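Local coordinates for multidomain protein including DUF1735 (Bacteroides ovatus, PDB 3SOT) that is of unknown function but carries a DUF4973 domain and a BT_3044-like C-terminal domain, as a multidomain protein of a gut Bacteroides, at the interface of chains A and B. Residues are numbered along the deposited sequence; one frame, centred on the assembly and turned at random. Chains: chain A/B, Multidomain protein including DUF1735.

Contact 1: the interface of chains A and B. Residues chain A 282, 288-290; chain B 165, 268, 301-303, 305.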
loop_
_atom_site.group_PDB
_atom_site.type_symbol
_atom_site.label_atom_id
_atom_site.label_comp_id
_atom_site.label_asym_id
_atom_site.label_seq_id
_atom_site.Cartn_x
_atom_site.Cartn_y
_atom_site.Cartn_z
ATOM N N TYR A 282 -6.280 -4.165 -15.519
ATOM C CA TYR A 282 -6.273 -3.149 -14.466
ATOM C C TYR A 282 -7.607 -3.057 -13.682
ATOM O O TYR A 282 -7.634 -2.425 -12.617
ATOM C CB TYR A 282 -5.951 -1.755 -15.044
ATOM C CG TYR A 282 -6.946 -1.228 -16.043
ATOM C CD1 TYR A 282 -8.063 -0.500 -15.632
ATOM C CD2 TYR A 282 -6.741 -1.386 -17.400
ATOM C CE1 TYR A 282 -9.009 -0.041 -16.548
ATOM C CE2 TYR A 282 -7.658 -0.894 -18.328
ATOM C CZ TYR A 282 -8.796 -0.228 -17.898
ATOM O OH TYR A 282 -9.718 0.256 -18.799
ATOM N N GLU A 288 -14.209 -7.510 -18.463
ATOM C CA GLU A 288 -13.420 -7.069 -19.589
ATOM C C GLU A 288 -13.512 -5.551 -19.654
ATOM O O GLU A 288 -14.601 -4.964 -19.544
ATOM C CB GLU A 288 -13.930 -7.766 -20.842
ATOM C CG GLU A 288 -13.051 -7.553 -22.048
ATOM C CD GLU A 288 -13.317 -8.460 -23.237
ATOM O OE1 GLU A 288 -14.180 -9.368 -23.153
ATOM O OE2 GLU A 288 -12.619 -8.275 -24.260
ATOM N N VAL A 289 -12.338 -4.923 -19.727
ATOM C CA VAL A 289 -12.135 -3.477 -19.685
ATOM C C VAL A 289 -11.553 -2.964 -21.021
ATOM O O VAL A 289 -11.032 -3.736 -21.821
ATOM C CB VAL A 289 -11.176 -3.105 -18.490
ATOM C CG1 VAL A 289 -11.818 -3.348 -17.137
ATOM C CG2 VAL A 289 -9.830 -3.833 -18.579
ATOM N N ILE A 290 -11.620 -1.645 -21.228
ATOM C CA ILE A 290 -11.004 -0.979 -22.371
ATOM C C ILE A 290 -9.500 -1.008 -22.138
ATOM O O ILE A 290 -9.042 -0.462 -21.133
ATOM C CB ILE A 290 -11.557 0.458 -22.575
ATOM C CG1 ILE A 290 -13.115 0.455 -22.662
ATOM C CG2 ILE A 290 -10.894 1.133 -23.768
ATOM C CD1 ILE A 290 -13.763 1.739 -22.674
ATOM N N THR B 165 -12.828 3.792 -17.474
ATOM C CA THR B 165 -11.409 3.962 -17.821
ATOM C C THR B 165 -11.135 5.436 -17.642
ATOM O O THR B 165 -11.843 6.225 -18.244
ATOM C CB THR B 165 -11.128 3.414 -19.249
ATOM O OG1 THR B 165 -11.496 2.037 -19.303
ATOM C CG2 THR B 165 -9.669 3.578 -19.688
ATOM N N TYR B 268 -20.129 1.327 -25.231
ATOM C CA TYR B 268 -19.299 2.352 -24.612
ATOM C C TYR B 268 -20.106 3.593 -24.260
ATOM O O TYR B 268 -20.921 4.058 -25.062
ATOM C CB TYR B 268 -18.164 2.747 -25.558
ATOM C CG TYR B 268 -17.262 1.613 -26.004
ATOM C CD1 TYR B 268 -16.133 1.264 -25.269
ATOM C CD2 TYR B 268 -17.488 0.942 -27.207
ATOM C CE1 TYR B 268 -15.271 0.259 -25.698
ATOM C CE2 TYR B 268 -16.646 -0.087 -27.632
ATOM C CZ TYR B 268 -15.538 -0.424 -26.870
ATOM O OH TYR B 268 -14.662 -1.411 -27.269
ATOM N N THR B 301 -14.495 6.531 -19.956
ATOM C CA THR B 301 -15.346 5.689 -20.788
ATOM C C THR B 301 -15.639 4.388 -20.082
ATOM O O THR B 301 -14.730 3.724 -19.595
ATOM C CB THR B 301 -14.696 5.443 -22.155
ATOM O OG1 THR B 301 -14.283 6.699 -22.716
ATOM C CG2 THR B 301 -15.632 4.728 -23.129
ATOM N N LEU B 302 -16.917 4.016 -20.055
ATOM C CA LEU B 302 -17.388 2.765 -19.468
ATOM C C LEU B 302 -17.667 1.750 -20.546
ATOM O O LEU B 302 -18.426 2.060 -21.467
ATOM C CB LEU B 302 -18.678 3.012 -18.633
ATOM C CG LEU B 302 -19.395 1.784 -18.059
ATOM C CD1 LEU B 302 -18.616 1.180 -16.885
ATOM C CD2 LEU B 302 -20.808 2.123 -17.655
ATOM N N LEU B 303 -17.136 0.519 -20.401
ATOM C CA LEU B 303 -17.421 -0.591 -21.326
ATOM C C LEU B 303 -18.392 -1.583 -20.671
ATOM O O LEU B 303 -18.299 -1.872 -19.482
ATOM C CB LEU B 303 -16.133 -1.289 -21.760
ATOM C CG LEU B 303 -16.204 -2.573 -22.578
ATOM C CD1 LEU B 303 -16.833 -2.355 -23.909
ATOM C CD2 LEU B 303 -14.852 -3.168 -22.745
ATOM N N ASN B 305 -20.004 -5.352 -21.919
ATOM C CA ASN B 305 -19.949 -6.439 -22.892
ATOM C C ASN B 305 -21.270 -7.198 -22.838
ATOM O O ASN B 305 -21.670 -7.678 -21.780
ATOM C CB ASN B 305 -18.740 -7.337 -22.644
ATOM C CG ASN B 305 -17.448 -6.537 -22.586
ATOM O OD1 ASN B 305 -16.895 -6.112 -23.601
ATOM N ND2 ASN B 305 -16.994 -6.218 -21.373
#
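A:Ile290 meets B:Leu303 where the extended backbone of the loop residues A:Glu288 to A:Ile290 is laid against the strand 299-307 of chain B, both stretches having phi and psi of the beta region. The example shows how one aliphatic side chain can anchor a loop on a sheet. CG1 of A:Ile290 stands anti to the carbonyl carbon (chi1 -54°), which sends CD1 into chain B. There CD1 lies 3.5 Å from CD1 of B:Tyr268, beside the methyl CG2 of B:Thr301, while CG1 rests 3.6 Å from CB of B:Leu303. The isoleucine comes to the rim of the B:Tyr268 ring, one face of which carries CD1 of B:Leu303. Polar bonds flank this apolar centre. The phenol OH of A:Tyr282 holds the carbonyl O of A:Ile290 within its own chain, on an in-plane lone pair, and crosses the interface by its bond to the hydroxyl OG1 of B:Thr165 (2.6 Å, direction not decided). A phenylalanine in place of A:Tyr282 would probably leave both B:Thr165 OG1 and the A:Ile290 carbonyl without this mate and let the loop shift. The amide ND2 of B:Asn305 gives a bent bond of 3.3 Å to the carbonyl O of A:Glu288, from above the carbonyl plane; A:Glu288 is poorly ordered, making this the less certain polar contact. The patch docks a loop of one copy onto a sheet of the other, though this pairing may belong to the crystal alone.

Contact 2: the interface of chains A and B. Residues chain A 175, 180, 182; chain B 170, 181-183.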
loop_
_atom_site.group_PDB
_atom_site.type_symbol
_atom_site.label_atom_id
_atom_site.label_comp_id
_atom_site.label_asym_id
_atom_site.label_seq_id
_atom_site.Cartn_x
_atom_site.Cartn_y
_atom_site.Cartn_z
ATOM N N ILE A 175 -3.439 8.733 -25.311
ATOM C CA ILE A 175 -4.620 9.566 -25.172
ATOM C C ILE A 175 -4.960 10.049 -26.572
ATOM O O ILE A 175 -4.141 10.738 -27.203
ATOM C CB ILE A 175 -4.475 10.726 -24.148
ATOM C CG1 ILE A 175 -4.027 10.244 -22.767
ATOM C CG2 ILE A 175 -5.779 11.495 -24.054
ATOM C CD1 ILE A 175 -3.781 11.377 -21.722
ATOM N N ASP A 180 0.712 10.479 -24.773
ATOM C CA ASP A 180 0.652 11.760 -24.065
ATOM C C ASP A 180 2.077 12.289 -23.802
ATOM O O ASP A 180 3.055 11.531 -23.876
ATOM C CB ASP A 180 -0.129 11.609 -22.748
ATOM C CG ASP A 180 -0.534 12.915 -22.072
ATOM O OD1 ASP A 180 -1.074 13.791 -22.758
ATOM O OD2 ASP A 180 -0.454 12.995 -20.829
ATOM N N ASN A 182 2.984 13.787 -20.873
ATOM C CA ASN A 182 3.259 13.376 -19.501
ATOM C C ASN A 182 3.652 11.919 -19.464
ATOM O O ASN A 182 2.965 11.060 -20.044
ATOM C CB ASN A 182 2.046 13.612 -18.569
ATOM C CG ASN A 182 1.608 15.042 -18.415
ATOM O OD1 ASN A 182 2.303 15.875 -17.821
ATOM N ND2 ASN A 182 0.395 15.322 -18.859
ATOM N N LYS B 170 -7.304 14.100 -16.733
ATOM C CA LYS B 170 -6.127 14.780 -16.191
ATOM C C LYS B 170 -6.525 15.668 -15.000
ATOM O O LYS B 170 -7.475 16.454 -15.079
ATOM C CB LYS B 170 -5.402 15.620 -17.261
ATOM C CG LYS B 170 -4.725 14.808 -18.357
ATOM C CD LYS B 170 -3.880 15.719 -19.215
ATOM C CE LYS B 170 -3.027 15.021 -20.234
ATOM N NZ LYS B 170 -2.090 15.987 -20.878
ATOM N N THR B 181 1.101 22.763 -15.241
ATOM C CA THR B 181 1.257 22.123 -16.557
ATOM C C THR B 181 1.264 20.600 -16.391
ATOM O O THR B 181 0.687 19.877 -17.220
ATOM C CB THR B 181 2.535 22.623 -17.222
ATOM O OG1 THR B 181 3.659 22.256 -16.405
ATOM C CG2 THR B 181 2.502 24.130 -17.455
ATOM N N ASN B 182 1.919 20.120 -15.307
ATOM C CA ASN B 182 2.007 18.705 -14.956
ATOM C C ASN B 182 0.659 18.225 -14.460
ATOM O O ASN B 182 0.037 18.860 -13.592
ATOM C CB ASN B 182 3.112 18.448 -13.900
ATOM C CG ASN B 182 4.535 18.830 -14.298
ATOM O OD1 ASN B 182 5.222 19.551 -13.571
ATOM N ND2 ASN B 182 5.027 18.381 -15.457
ATOM N N ALA B 183 0.209 17.115 -15.037
ATOM C CA ALA B 183 -1.054 16.467 -14.706
ATOM C C ALA B 183 -0.817 15.092 -14.146
ATOM O O ALA B 183 0.155 14.436 -14.493
ATOM C CB ALA B 183 -1.937 16.383 -15.929
HETATM O O HOH W 1 0.047 18.129 -19.426
#
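Charge pairing joins B:Lys170 to A:Asp180 across the interface, a compact illustration of a long basic side chain reaching a neighbour's carboxylate. The lysine is extended beyond CG, its last torsions all near 180°, and meets the aspartate tip to tip. Its terminal amine NZ forms a salt bridge and hydrogen bond with OD1 of A:Asp180 at 3.1 Å, on the syn lone pair, the side facing the other carboxylate oxygen. The charges would be expected to stabilise each other.

Hydrogen bonding within chain A steadies the acceptor. The amide ND2 of A:Asn182 donates to OD2 of A:Asp180 at 3.2 Å, fairly straight at 155° but 32° out of the carboxylate plane. With OD1 taken by the lysine and OD2 by the asparagine, the carboxylate is gripped through both oxygens, which should limit its rotation.

Water extends the link. Water 1 is 2.9 Å from ND2 of A:Asn182 and equally 2.9 Å from the backbone carbonyl O of B:Thr181, so the asparagine amide reaches chain B indirectly; the water's approach to NZ of B:Lys170 is weak.

Apolar contact is slight. CE of B:Lys170 lies 3.7 Å from CG of A:Asp180, and A:Ile175 runs at a slant to the lysine, its CD1 4.0 Å from that CE. Together these groups pin the 178-184 segment of chain A to a strand lysine and the B:Thr181 loop of the other copy, a pairing that may be confined to the crystal.

Contacts 1 and 2 lie about 21 Å apart, measured between the centres of their C-alpha atoms, and belong to the same interface of chains A and B. They share no residue. Contact 1 sets a loop of chain A against strands 162-165, 264-279 and 299-307 of chain B, whereas contact 2 uses strands 169-175 and 182-184 from both copies, with different residues of 169-175 (A:Ile175, B:Lys170). The first is mainly apolar, the second ionic and water-linked; patches of different chemistry so far apart would be likely to resist rotation. The interface is not an exact two-fold, and the deposited three-copy assembly need not be biological.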